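Local coordinates for cobalamin biosynthesis protein CobN (Mycobacterium tuberculosis, PDB 7C6O) that probably serves as the large catalytic subunit of cobaltochelatase, the enzyme that inserts cobalt into the corrin ring during cobalamin biosynthesis, at residues A[390-402]-A[412-424]. Sequence-based numbering, arbitrary orientation.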
loop_
_atom_site.group_PDB
_atom_site.type_symbol
_atom_site.label_atom_id
_atom_site.label_comp_id
_atom_site.label_asym_id
_atom_site.label_seq_id
_atom_site.Cartn_x
_atom_site.Cartn_y
_atom_site.Cartn_z
ATOM N N ASP A 390 2.129 8.593 18.713
ATOM C CA ASP A 390 1.594 8.632 20.075
ATOM C C ASP A 390 0.077 8.712 19.947
ATOM O O ASP A 390 -0.511 9.794 19.879
ATOM C CB ASP A 390 2.166 9.814 20.854
ATOM C CG ASP A 390 1.792 9.791 22.334
ATOM O OD1 ASP A 390 0.754 9.200 22.702
ATOM O OD2 ASP A 390 2.540 10.388 23.137
ATOM N N THR A 391 -0.561 7.542 19.908
ATOM C CA THR A 391 -2.008 7.484 19.700
ATOM C C THR A 391 -2.798 8.182 20.801
ATOM O O THR A 391 -3.726 8.942 20.471
ATOM C CB THR A 391 -2.446 6.023 19.545
ATOM O OG1 THR A 391 -1.343 5.245 19.066
ATOM C CG2 THR A 391 -3.599 5.914 18.558
ATOM N N PRO A 392 -2.517 7.980 22.097
ATOM C CA PRO A 392 -3.314 8.691 23.111
ATOM C C PRO A 392 -3.163 10.200 23.047
ATOM O O PRO A 392 -4.166 10.920 23.148
ATOM C CB PRO A 392 -2.787 8.119 24.435
ATOM C CG PRO A 392 -2.227 6.786 24.071
ATOM C CD PRO A 392 -1.608 7.000 22.722
ATOM N N ALA A 393 -1.938 10.707 22.884
ATOM C CA ALA A 393 -1.754 12.153 22.802
ATOM C C ALA A 393 -2.378 12.719 21.531
ATOM O O ALA A 393 -2.931 13.826 21.545
ATOM C CB ALA A 393 -0.267 12.502 22.877
ATOM N N SER A 394 -2.304 11.972 20.426
ATOM C CA SER A 394 -2.942 12.409 19.189
ATOM C C SER A 394 -4.458 12.439 19.332
ATOM O O SER A 394 -5.119 13.352 18.823
ATOM C CB SER A 394 -2.536 11.494 18.034
ATOM O OG SER A 394 -1.136 11.537 17.812
ATOM N N ALA A 395 -5.026 11.440 20.014
ATOM C CA ALA A 395 -6.466 11.431 20.251
ATOM C C ALA A 395 -6.893 12.621 21.101
ATOM O O ALA A 395 -7.902 13.272 20.806
ATOM C CB ALA A 395 -6.878 10.119 20.917
ATOM N N VAL A 396 -6.139 12.921 22.162
ATOM C CA VAL A 396 -6.454 14.079 22.996
ATOM C C VAL A 396 -6.419 15.353 22.161
ATOM O O VAL A 396 -7.348 16.170 22.201
ATOM C CB VAL A 396 -5.490 14.164 24.192
ATOM C CG1 VAL A 396 -5.593 15.530 24.865
ATOM C CG2 VAL A 396 -5.784 13.055 25.193
ATOM N N ALA A 397 -5.349 15.533 21.381
ATOM C CA ALA A 397 -5.210 16.748 20.584
ATOM C C ALA A 397 -6.323 16.862 19.552
ATOM O O ALA A 397 -6.820 17.961 19.281
ATOM C CB ALA A 397 -3.840 16.778 19.905
ATOM N N LEU A 398 -6.739 15.732 18.973
ATOM C CA LEU A 398 -7.845 15.757 18.022
ATOM C C LEU A 398 -9.152 16.122 18.716
ATOM O O LEU A 398 -9.913 16.962 18.222
ATOM C CB LEU A 398 -7.968 14.404 17.319
ATOM C CG LEU A 398 -9.196 14.238 16.420
ATOM C CD1 LEU A 398 -9.156 15.227 15.263
ATOM C CD2 LEU A 398 -9.306 12.809 15.904
ATOM N N LEU A 399 -9.426 15.502 19.865
ATOM C CA LEU A 399 -10.667 15.784 20.582
ATOM C C LEU A 399 -10.713 17.231 21.058
ATOM O O LEU A 399 -11.773 17.866 21.034
ATOM C CB LEU A 399 -10.820 14.816 21.755
ATOM C CG LEU A 399 -10.975 13.358 21.316
ATOM C CD1 LEU A 399 -10.952 12.389 22.489
ATOM C CD2 LEU A 399 -12.243 13.199 20.516
ATOM N N GLN A 400 -9.570 17.769 21.494
ATOM C CA GLN A 400 -9.517 19.173 21.891
ATOM C C GLN A 400 -9.804 20.091 20.711
ATOM O O GLN A 400 -10.535 21.079 20.845
ATOM C CB GLN A 400 -8.152 19.495 22.500
ATOM C CG GLN A 400 -7.919 18.862 23.857
ATOM C CD GLN A 400 -6.501 19.056 24.346
ATOM O OE1 GLN A 400 -5.617 19.436 23.579
ATOM N NE2 GLN A 400 -6.276 18.797 25.629
ATOM N N ALA A 401 -9.236 19.779 19.544
ATOM C CA ALA A 401 -9.493 20.595 18.362
ATOM C C ALA A 401 -10.946 20.484 17.920
ATOM O O ALA A 401 -11.542 21.474 17.481
ATOM C CB ALA A 401 -8.558 20.187 17.228
ATOM N N MET A 402 -11.530 19.285 18.022
ATOM C CA MET A 402 -12.940 19.122 17.676
ATOM C C MET A 402 -13.831 19.931 18.607
ATOM O O MET A 402 -14.778 20.587 18.154
ATOM C CB MET A 402 -13.326 17.642 17.713
ATOM C CG MET A 402 -12.749 16.830 16.566
ATOM S SD MET A 402 -13.062 15.064 16.732
ATOM C CE MET A 402 -14.839 15.001 16.515
ATOM N N LEU A 412 -14.792 13.523 28.269
ATOM C CA LEU A 412 -13.908 12.369 28.260
ATOM C C LEU A 412 -12.703 12.623 29.161
ATOM O O LEU A 412 -12.124 13.714 29.129
ATOM C CB LEU A 412 -13.444 12.067 26.837
ATOM C CG LEU A 412 -14.550 11.581 25.902
ATOM C CD1 LEU A 412 -14.148 11.748 24.445
ATOM C CD2 LEU A 412 -14.880 10.130 26.202
ATOM N N PRO A 413 -12.310 11.647 29.977
ATOM C CA PRO A 413 -11.128 11.834 30.826
ATOM C C PRO A 413 -9.897 12.098 29.976
ATOM O O PRO A 413 -9.713 11.503 28.913
ATOM C CB PRO A 413 -11.019 10.505 31.584
ATOM C CG PRO A 413 -12.380 9.888 31.486
ATOM C CD PRO A 413 -12.918 10.320 30.158
ATOM N N GLY A 414 -9.065 13.027 30.441
ATOM C CA GLY A 414 -7.840 13.367 29.763
ATOM C C GLY A 414 -7.973 14.415 28.678
ATOM O O GLY A 414 -6.961 15.003 28.284
ATOM N N VAL A 415 -9.180 14.661 28.171
ATOM C CA VAL A 415 -9.350 15.693 27.152
ATOM C C VAL A 415 -9.219 17.075 27.779
ATOM O O VAL A 415 -8.392 17.893 27.359
ATOM C CB VAL A 415 -10.697 15.527 26.428
ATOM C CG1 VAL A 415 -10.928 16.684 25.466
ATOM C CG2 VAL A 415 -10.735 14.203 25.689
ATOM N N GLU A 416 -10.029 17.348 28.805
ATOM C CA GLU A 416 -9.924 18.619 29.514
ATOM C C GLU A 416 -8.588 18.742 30.236
ATOM O O GLU A 416 -7.950 19.801 30.194
ATOM C CB GLU A 416 -11.082 18.763 30.501
ATOM C CG GLU A 416 -11.012 20.018 31.351
ATOM C CD GLU A 416 -11.038 21.281 30.515
ATOM O OE1 GLU A 416 -11.864 21.357 29.580
ATOM O OE2 GLU A 416 -10.229 22.193 30.787
ATOM N N SER A 417 -8.145 17.673 30.896
ATOM C CA SER A 417 -6.906 17.705 31.665
ATOM C C SER A 417 -5.663 17.476 30.815
ATOM O O SER A 417 -4.559 17.445 31.371
ATOM C CB SER A 417 -6.957 16.670 32.792
ATOM O OG SER A 417 -7.100 15.356 32.280
ATOM N N ASN A 418 -5.812 17.317 29.497
ATOM C CA ASN A 418 -4.689 17.149 28.570
ATOM C C ASN A 418 -3.796 15.976 28.990
ATOM O O ASN A 418 -2.587 16.116 29.196
ATOM C CB ASN A 418 -3.883 18.448 28.455
ATOM C CG ASN A 418 -2.970 18.459 27.247
ATOM O OD1 ASN A 418 -3.321 17.946 26.185
ATOM N ND2 ASN A 418 -1.787 19.036 27.407
ATOM N N ASP A 419 -4.416 14.801 29.103
ATOM C CA ASP A 419 -3.762 13.627 29.685
ATOM C C ASP A 419 -4.109 12.405 28.838
ATOM O O ASP A 419 -5.176 11.808 29.011
ATOM C CB ASP A 419 -4.192 13.444 31.138
ATOM C CG ASP A 419 -3.490 12.284 31.825
ATOM O OD1 ASP A 419 -2.674 11.590 31.179
ATOM O OD2 ASP A 419 -3.759 12.066 33.026
ATOM N N GLY A 420 -3.191 12.019 27.951
ATOM C CA GLY A 420 -3.441 10.871 27.093
ATOM C C GLY A 420 -3.599 9.575 27.866
ATOM O O GLY A 420 -4.395 8.712 27.487
ATOM N N ASP A 421 -2.837 9.413 28.950
ATOM C CA ASP A 421 -2.964 8.208 29.766
ATOM C C ASP A 421 -4.368 8.078 30.347
ATOM O O ASP A 421 -4.944 6.985 30.355
ATOM C CB ASP A 421 -1.932 8.213 30.893
ATOM C CG ASP A 421 -0.541 7.838 30.420
ATOM O OD1 ASP A 421 -0.348 7.653 29.199
ATOM O OD2 ASP A 421 0.360 7.727 31.279
ATOM N N ALA A 422 -4.927 9.182 30.846
ATOM C CA ALA A 422 -6.270 9.135 31.416
ATOM C C ALA A 422 -7.296 8.721 30.370
ATOM O O ALA A 422 -8.205 7.932 30.658
ATOM C CB ALA A 422 -6.635 10.492 32.016
ATOM N N LEU A 423 -7.162 9.239 29.148
ATOM C CA LEU A 423 -8.099 8.887 28.087
ATOM C C LEU A 423 -7.999 7.410 27.736
ATOM O O LEU A 423 -9.010 6.701 27.687
ATOM C CB LEU A 423 -7.844 9.748 26.851
ATOM C CG LEU A 423 -8.760 9.456 25.658
ATOM C CD1 LEU A 423 -10.210 9.767 26.013
ATOM C CD2 LEU A 423 -8.321 10.231 24.424
ATOM N N ILE A 424 -6.778 6.926 27.489
ATOM C CA ILE A 424 -6.627 5.548 27.042
ATOM C C ILE A 424 -6.965 4.576 28.168
ATOM O O ILE A 424 -7.523 3.501 27.918
ATOM C CB ILE A 424 -5.210 5.321 26.474
ATOM C CG1 ILE A 424 -5.190 4.089 25.567
ATOM C CG2 ILE A 424 -4.165 5.209 27.580
ATOM C CD1 ILE A 424 -5.951 4.289 24.273
HETATM O O HOH W 1 -2.865 18.254 23.081
#
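Leu412 opens the contact by setting CD1 against CD1 of Leu399 (3.8 Å), the two side chains roughly perpendicular to each other. Two residues on, the carbonyl of Gly414 rests on the methyls of Val396. Val415 CG2 packs on Leu399 CD1 (3.7 Å), while Val415 O takes a nearly straight hydrogen bond from Gln400 NE2 (2.9 Å, 178° at the hydrogen) that lies in both the carbonyl plane and the Gln400 amide plane. The same NE2 also donates to Asn418 OD1 (3.1 Å), but meets it from above the carbonyl plane in a more bent bond; a water joins Gln400 OE1 to that OD1 as well, so the Gln400 carboxamide is held through both its nitrogen and its oxygen. Asn418 places CG anti to its backbone N (chi1 -164°), which carries OD1 over Val396 CG1. Asp419 caps the next helix through a weak bond from Ala422 N. Gly420 illustrates how a glycine in a first helical turn lets a neighbouring helix come close: its CA lies 4.5 Å from Pro392 CA, and Val396 CG2 packs on it. Leu423 CD2 fits among Ala395, Val396 and Leu399, and the Leu423 side chain also touches Leu505; Ile424 ends the row against the Pro392 ring. Helical segments 391-402 and 420-424 cross at 93°: two nearly perpendicular helices in sequence, the intervening loop folded back on the first, packed against strand 503-507 of a mixed sheet in a CobN/magnesium chelatase-type subunit.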